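Long-range contact in PlaB phospholipase (Legionella pneumophila, PDB 6ZTI), which probably hydrolyses phospholipids as an alpha/beta-hydrolase virulence factor whose activity is controlled by tetramerization mediated by NAD(H): residues Met458-Ile470 / Ala477-Asp489. Residues are numbered along the deposited sequence; the frame is centred on the assembly and turned at random.
Sequences MLQRRVDRTVFRI and AKISGKPTGKKID
Over one face of the Arg-462 guanidinium lies the aliphatic chain of Lys-487, with CD 3.4 Å above the plane and offset toward the rim. The Arg-465 guanidinium is instead met at its edge: NE donates to Lys-487 O with the oxygen only 14° from the guanidinium plane, although the donor stands well above the plane of that carbonyl. A chain extended from CG to NE carries the group there, and NH1 goes on to a salt bridge with Asp-82 of the second subunit. The third flat group, the Asp-464 carboxylate, gathers donors at both oxygens. Thr-484 N reaches Asp-464 OD1 on its syn side at 2.9 Å, Thr-484 OG1 comes from above the plane, and Thr-466 N takes the anti lone pair, closing an Asx turn. Gly-485 N binds the syn lone pair of Asp-464 OD2 at 3.0 Å, and Ser-424 also bonds to that oxygen. So many donors probably favour the ionised acid and fix its rotation. With CG anti to the backbone N (chi1 -164°), Asp-464 presents both oxygens to the 483-485 turn, where Thr-484 OG1 accepts from Lys-486 N in an ST turn.

These bonds tie the C-terminal tail to the chain between strands 452-463 and 468-471, far from the NAD sites. A single beta bridge pairs Asp-464 with Lys-487: Ile-488 N donates to Val-463 O at 2.8 Å and Arg-465 N to Lys-486 O at 3.0 Å. Beside it, Ile-488 CD1 presses on Val-463 CB at 3.5 Å, tighter than usual, while one water links Val-463 N to Ile-488 O. Farther along, Thr-466 OG1 donates to Lys-482 O at 2.9 Å. At the chain end, Asp-489 forms salt bridges with Arg-74 and Arg-81 of the second subunit.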
loop_
_atom_site.group_PDB
_atom_site.type_symbol
_atom_site.label_atom_id
_atom_site.label_comp_id
_atom_site.label_asym_id
_atom_site.label_seq_id
_atom_site.Cartn_x
_atom_site.Cartn_y
_atom_site.Cartn_z
ATOM N N MET B 458 -14.924 -21.966 -10.531
ATOM C CA MET B 458 -15.850 -20.867 -10.785
ATOM C C MET B 458 -17.093 -21.042 -9.913
ATOM O O MET B 458 -17.868 -21.986 -10.109
ATOM C CB MET B 458 -16.246 -20.809 -12.258
ATOM C CG MET B 458 -17.129 -19.598 -12.590
ATOM S SD MET B 458 -17.998 -19.710 -14.156
ATOM C CE MET B 458 -16.714 -19.208 -15.293
ATOM N N LEU B 459 -17.297 -20.112 -8.979
ATOM C CA LEU B 459 -18.472 -20.094 -8.117
ATOM C C LEU B 459 -19.567 -19.216 -8.705
ATOM O O LEU B 459 -19.299 -18.286 -9.470
ATOM C CB LEU B 459 -18.106 -19.574 -6.724
ATOM C CG LEU B 459 -16.989 -20.289 -5.962
ATOM C CD1 LEU B 459 -16.891 -19.759 -4.565
ATOM C CD2 LEU B 459 -17.240 -21.780 -5.932
ATOM N N GLN B 460 -20.810 -19.516 -8.331
ATOM C CA GLN B 460 -21.950 -18.703 -8.735
ATOM C C GLN B 460 -22.088 -17.531 -7.772
ATOM O O GLN B 460 -22.106 -17.716 -6.551
ATOM C CB GLN B 460 -23.240 -19.519 -8.735
ATOM C CG GLN B 460 -23.391 -20.487 -9.891
ATOM C CD GLN B 460 -24.707 -21.232 -9.841
ATOM O OE1 GLN B 460 -25.186 -21.597 -8.765
ATOM N NE2 GLN B 460 -25.306 -21.456 -11.004
ATOM N N ARG B 461 -22.169 -16.329 -8.319
ATOM C CA ARG B 461 -22.419 -15.142 -7.512
ATOM C C ARG B 461 -23.921 -15.060 -7.263
ATOM O O ARG B 461 -24.714 -14.920 -8.200
ATOM C CB ARG B 461 -21.880 -13.904 -8.211
ATOM C CG ARG B 461 -21.972 -12.632 -7.376
ATOM C CD ARG B 461 -21.312 -11.481 -8.092
ATOM N NE ARG B 461 -21.493 -10.208 -7.402
ATOM C CZ ARG B 461 -20.736 -9.788 -6.391
ATOM N NH1 ARG B 461 -19.752 -10.538 -5.918
ATOM N NH2 ARG B 461 -20.970 -8.608 -5.842
ATOM N N ARG B 462 -24.320 -15.213 -6.009
ATOM C CA ARG B 462 -25.726 -15.178 -5.637
ATOM C C ARG B 462 -26.071 -13.763 -5.200
ATOM O O ARG B 462 -25.361 -13.178 -4.381
ATOM C CB ARG B 462 -25.997 -16.173 -4.513
ATOM C CG ARG B 462 -25.550 -17.603 -4.837
ATOM C CD ARG B 462 -25.753 -18.526 -3.655
ATOM N NE ARG B 462 -27.161 -18.643 -3.278
ATOM C CZ ARG B 462 -27.995 -19.561 -3.758
ATOM N NH1 ARG B 462 -27.578 -20.456 -4.648
ATOM N NH2 ARG B 462 -29.254 -19.583 -3.347
ATOM N N VAL B 463 -27.156 -13.218 -5.740
ATOM C CA VAL B 463 -27.600 -11.862 -5.421
ATOM C C VAL B 463 -29.026 -11.956 -4.899
ATOM O O VAL B 463 -29.923 -12.451 -5.597
ATOM C CB VAL B 463 -27.519 -10.929 -6.636
ATOM C CG1 VAL B 463 -27.960 -9.513 -6.266
ATOM C CG2 VAL B 463 -26.106 -10.918 -7.202
ATOM N N ASP B 464 -29.228 -11.505 -3.666
ATOM C CA ASP B 464 -30.546 -11.540 -3.058
ATOM C C ASP B 464 -31.491 -10.553 -3.734
ATOM O O ASP B 464 -31.100 -9.458 -4.154
ATOM C CB ASP B 464 -30.440 -11.226 -1.572
ATOM C CG ASP B 464 -31.680 -11.624 -0.809
ATOM O OD1 ASP B 464 -32.701 -10.901 -0.892
ATOM O OD2 ASP B 464 -31.628 -12.673 -0.136
ATOM N N ARG B 465 -32.763 -10.943 -3.817
ATOM C CA ARG B 465 -33.735 -10.110 -4.511
ATOM C C ARG B 465 -33.906 -8.743 -3.861
ATOM O O ARG B 465 -34.408 -7.826 -4.512
ATOM C CB ARG B 465 -35.084 -10.827 -4.598
ATOM C CG ARG B 465 -35.010 -12.051 -5.479
ATOM C CD ARG B 465 -36.349 -12.665 -5.793
ATOM N NE ARG B 465 -36.169 -13.921 -6.522
ATOM C CZ ARG B 465 -37.061 -14.442 -7.356
ATOM N NH1 ARG B 465 -38.209 -13.814 -7.589
ATOM N NH2 ARG B 465 -36.798 -15.590 -7.963
ATOM N N THR B 466 -33.474 -8.570 -2.611
ATOM C CA THR B 466 -33.626 -7.272 -1.967
ATOM C C THR B 466 -32.795 -6.190 -2.644
ATOM O O THR B 466 -33.145 -5.008 -2.544
ATOM C CB THR B 466 -33.256 -7.376 -0.490
ATOM O OG1 THR B 466 -34.228 -8.182 0.181
ATOM C CG2 THR B 466 -33.215 -6.001 0.160
ATOM N N VAL B 467 -31.719 -6.562 -3.342
ATOM C CA VAL B 467 -30.875 -5.556 -3.984
ATOM C C VAL B 467 -31.699 -4.608 -4.846
ATOM O O VAL B 467 -31.336 -3.435 -5.006
ATOM C CB VAL B 467 -29.754 -6.254 -4.784
ATOM C CG1 VAL B 467 -29.003 -5.268 -5.660
ATOM C CG2 VAL B 467 -28.788 -6.949 -3.817
ATOM N N PHE B 468 -32.815 -5.077 -5.403
ATOM C CA PHE B 468 -33.704 -4.204 -6.164
ATOM C C PHE B 468 -35.119 -4.758 -6.108
ATOM O O PHE B 468 -35.359 -5.903 -6.505
ATOM C CB PHE B 468 -33.243 -4.068 -7.624
ATOM C CG PHE B 468 -33.662 -2.781 -8.279
ATOM C CD1 PHE B 468 -34.982 -2.356 -8.238
ATOM C CD2 PHE B 468 -32.734 -1.999 -8.944
ATOM C CE1 PHE B 468 -35.374 -1.165 -8.850
ATOM C CE2 PHE B 468 -33.103 -0.805 -9.553
ATOM C CZ PHE B 468 -34.432 -0.383 -9.507
ATOM N N ARG B 469 -36.051 -3.938 -5.634
ATOM C CA ARG B 469 -37.472 -4.250 -5.653
ATOM C C ARG B 469 -38.222 -3.061 -6.246
ATOM O O ARG B 469 -37.737 -1.929 -6.222
ATOM C CB ARG B 469 -38.004 -4.558 -4.237
ATOM C CG ARG B 469 -37.314 -5.725 -3.521
ATOM C CD ARG B 469 -37.902 -7.076 -3.922
ATOM N NE ARG B 469 -37.337 -7.570 -5.177
ATOM C CZ ARG B 469 -37.831 -8.591 -5.877
ATOM N NH1 ARG B 469 -38.911 -9.227 -5.454
ATOM N NH2 ARG B 469 -37.245 -8.981 -7.007
ATOM N N ILE B 470 -39.413 -3.322 -6.791
ATOM C CA ILE B 470 -40.322 -2.260 -7.207
ATOM C C ILE B 470 -41.696 -2.527 -6.606
ATOM O O ILE B 470 -42.116 -3.681 -6.478
ATOM C CB ILE B 470 -40.412 -2.126 -8.741
ATOM C CG1 ILE B 470 -41.019 -3.375 -9.377
ATOM C CG2 ILE B 470 -39.038 -1.856 -9.328
ATOM C CD1 ILE B 470 -41.268 -3.230 -10.862
ATOM N N ALA B 477 -41.368 5.344 1.981
ATOM C CA ALA B 477 -40.989 4.573 3.154
ATOM C C ALA B 477 -39.490 4.324 3.145
ATOM O O ALA B 477 -38.838 4.322 2.097
ATOM C CB ALA B 477 -41.751 3.239 3.218
ATOM N N LYS B 478 -38.947 4.106 4.336
ATOM C CA LYS B 478 -37.552 3.719 4.441
ATOM C C LYS B 478 -37.304 2.453 3.632
ATOM O O LYS B 478 -38.203 1.635 3.423
ATOM C CB LYS B 478 -37.171 3.504 5.905
ATOM C CG LYS B 478 -37.767 2.258 6.546
ATOM C CD LYS B 478 -36.756 1.104 6.575
ATOM C CE LYS B 478 -37.251 -0.062 7.430
ATOM N NZ LYS B 478 -36.177 -1.073 7.700
ATOM N N ILE B 479 -36.071 2.307 3.159
ATOM C CA ILE B 479 -35.660 1.171 2.348
ATOM C C ILE B 479 -34.973 0.164 3.257
ATOM O O ILE B 479 -33.943 0.469 3.867
ATOM C CB ILE B 479 -34.728 1.601 1.204
ATOM C CG1 ILE B 479 -35.438 2.600 0.284
ATOM C CG2 ILE B 479 -34.256 0.379 0.431
ATOM C CD1 ILE B 479 -34.537 3.190 -0.793
ATOM N N SER B 480 -35.524 -1.044 3.319
ATOM C CA SER B 480 -34.958 -2.113 4.128
ATOM C C SER B 480 -33.933 -2.902 3.333
ATOM O O SER B 480 -34.127 -3.170 2.142
ATOM C CB SER B 480 -36.054 -3.061 4.620
ATOM O OG SER B 480 -35.486 -4.229 5.185
ATOM N N GLY B 481 -32.851 -3.292 4.009
ATOM C CA GLY B 481 -31.840 -4.180 3.469
ATOM C C GLY B 481 -31.961 -5.612 3.940
ATOM O O GLY B 481 -31.059 -6.416 3.672
ATOM N N LYS B 482 -33.042 -5.958 4.634
ATOM C CA LYS B 482 -33.248 -7.320 5.116
ATOM C C LYS B 482 -33.370 -8.282 3.937
ATOM O O LYS B 482 -34.238 -8.080 3.077
ATOM C CB LYS B 482 -34.510 -7.386 5.975
ATOM C CG LYS B 482 -34.290 -7.246 7.482
ATOM C CD LYS B 482 -33.352 -6.100 7.853
ATOM C CE LYS B 482 -32.010 -6.628 8.359
ATOM N NZ LYS B 482 -31.075 -5.534 8.761
ATOM N N PRO B 483 -32.548 -9.330 3.860
ATOM C CA PRO B 483 -32.646 -10.257 2.727
ATOM C C PRO B 483 -34.006 -10.929 2.642
ATOM O O PRO B 483 -34.649 -11.200 3.654
ATOM C CB PRO B 483 -31.556 -11.293 3.018
ATOM C CG PRO B 483 -30.669 -10.669 4.032
ATOM C CD PRO B 483 -31.516 -9.748 4.823
ATOM N N THR B 484 -34.423 -11.224 1.404
ATOM C CA THR B 484 -35.594 -12.064 1.190
ATOM C C THR B 484 -35.284 -13.538 1.397
ATOM O O THR B 484 -36.190 -14.307 1.728
ATOM C CB THR B 484 -36.141 -11.888 -0.225
ATOM O OG1 THR B 484 -35.246 -12.514 -1.156
ATOM C CG2 THR B 484 -36.278 -10.420 -0.571
ATOM N N GLY B 485 -34.027 -13.944 1.216
ATOM C CA GLY B 485 -33.668 -15.345 1.237
ATOM C C GLY B 485 -33.798 -16.045 -0.098
ATOM O O GLY B 485 -33.480 -17.238 -0.185
ATOM N N LYS B 486 -34.271 -15.347 -1.127
ATOM C CA LYS B 486 -34.349 -15.859 -2.488
ATOM C C LYS B 486 -33.414 -15.060 -3.387
ATOM O O LYS B 486 -33.330 -13.832 -3.278
ATOM C CB LYS B 486 -35.783 -15.777 -3.026
ATOM C CG LYS B 486 -36.730 -16.819 -2.455
ATOM C CD LYS B 486 -37.553 -16.271 -1.306
ATOM C CE LYS B 486 -38.551 -17.307 -0.796
ATOM N NZ LYS B 486 -37.886 -18.536 -0.259
ATOM N N LYS B 487 -32.726 -15.755 -4.283
ATOM C CA LYS B 487 -31.752 -15.123 -5.158
ATOM C C LYS B 487 -32.399 -14.742 -6.486
ATOM O O LYS B 487 -33.455 -15.254 -6.858
ATOM C CB LYS B 487 -30.564 -16.055 -5.406
ATOM C CG LYS B 487 -30.901 -17.237 -6.311
ATOM C CD LYS B 487 -29.707 -18.154 -6.522
ATOM C CE LYS B 487 -29.898 -19.028 -7.751
ATOM N NZ LYS B 487 -31.270 -19.628 -7.795
ATOM N N ILE B 488 -31.744 -13.827 -7.203
ATOM C CA ILE B 488 -32.200 -13.455 -8.536
ATOM C C ILE B 488 -31.709 -14.487 -9.544
ATOM O O ILE B 488 -30.779 -15.254 -9.288
ATOM C CB ILE B 488 -31.722 -12.044 -8.922
ATOM C CG1 ILE B 488 -30.202 -12.032 -9.154
ATOM C CG2 ILE B 488 -32.106 -11.040 -7.854
ATOM C CD1 ILE B 488 -29.625 -10.646 -9.410
ATOM N N ASP B 489 -32.342 -14.496 -10.714
ATOM C CA ASP B 489 -31.848 -15.295 -11.834
ATOM C C ASP B 489 -30.540 -14.686 -12.352
ATOM O O ASP B 489 -29.666 -15.391 -12.864
ATOM C CB ASP B 489 -32.878 -15.364 -12.959
ATOM C CG ASP B 489 -34.154 -16.076 -12.549
ATOM O OD1 ASP B 489 -34.131 -16.847 -11.562
ATOM O OD2 ASP B 489 -35.185 -15.868 -13.230
ATOM O OXT ASP B 489 -30.319 -13.470 -12.267
HETATM O O HOH W 1 -28.093 -14.751 -7.988
#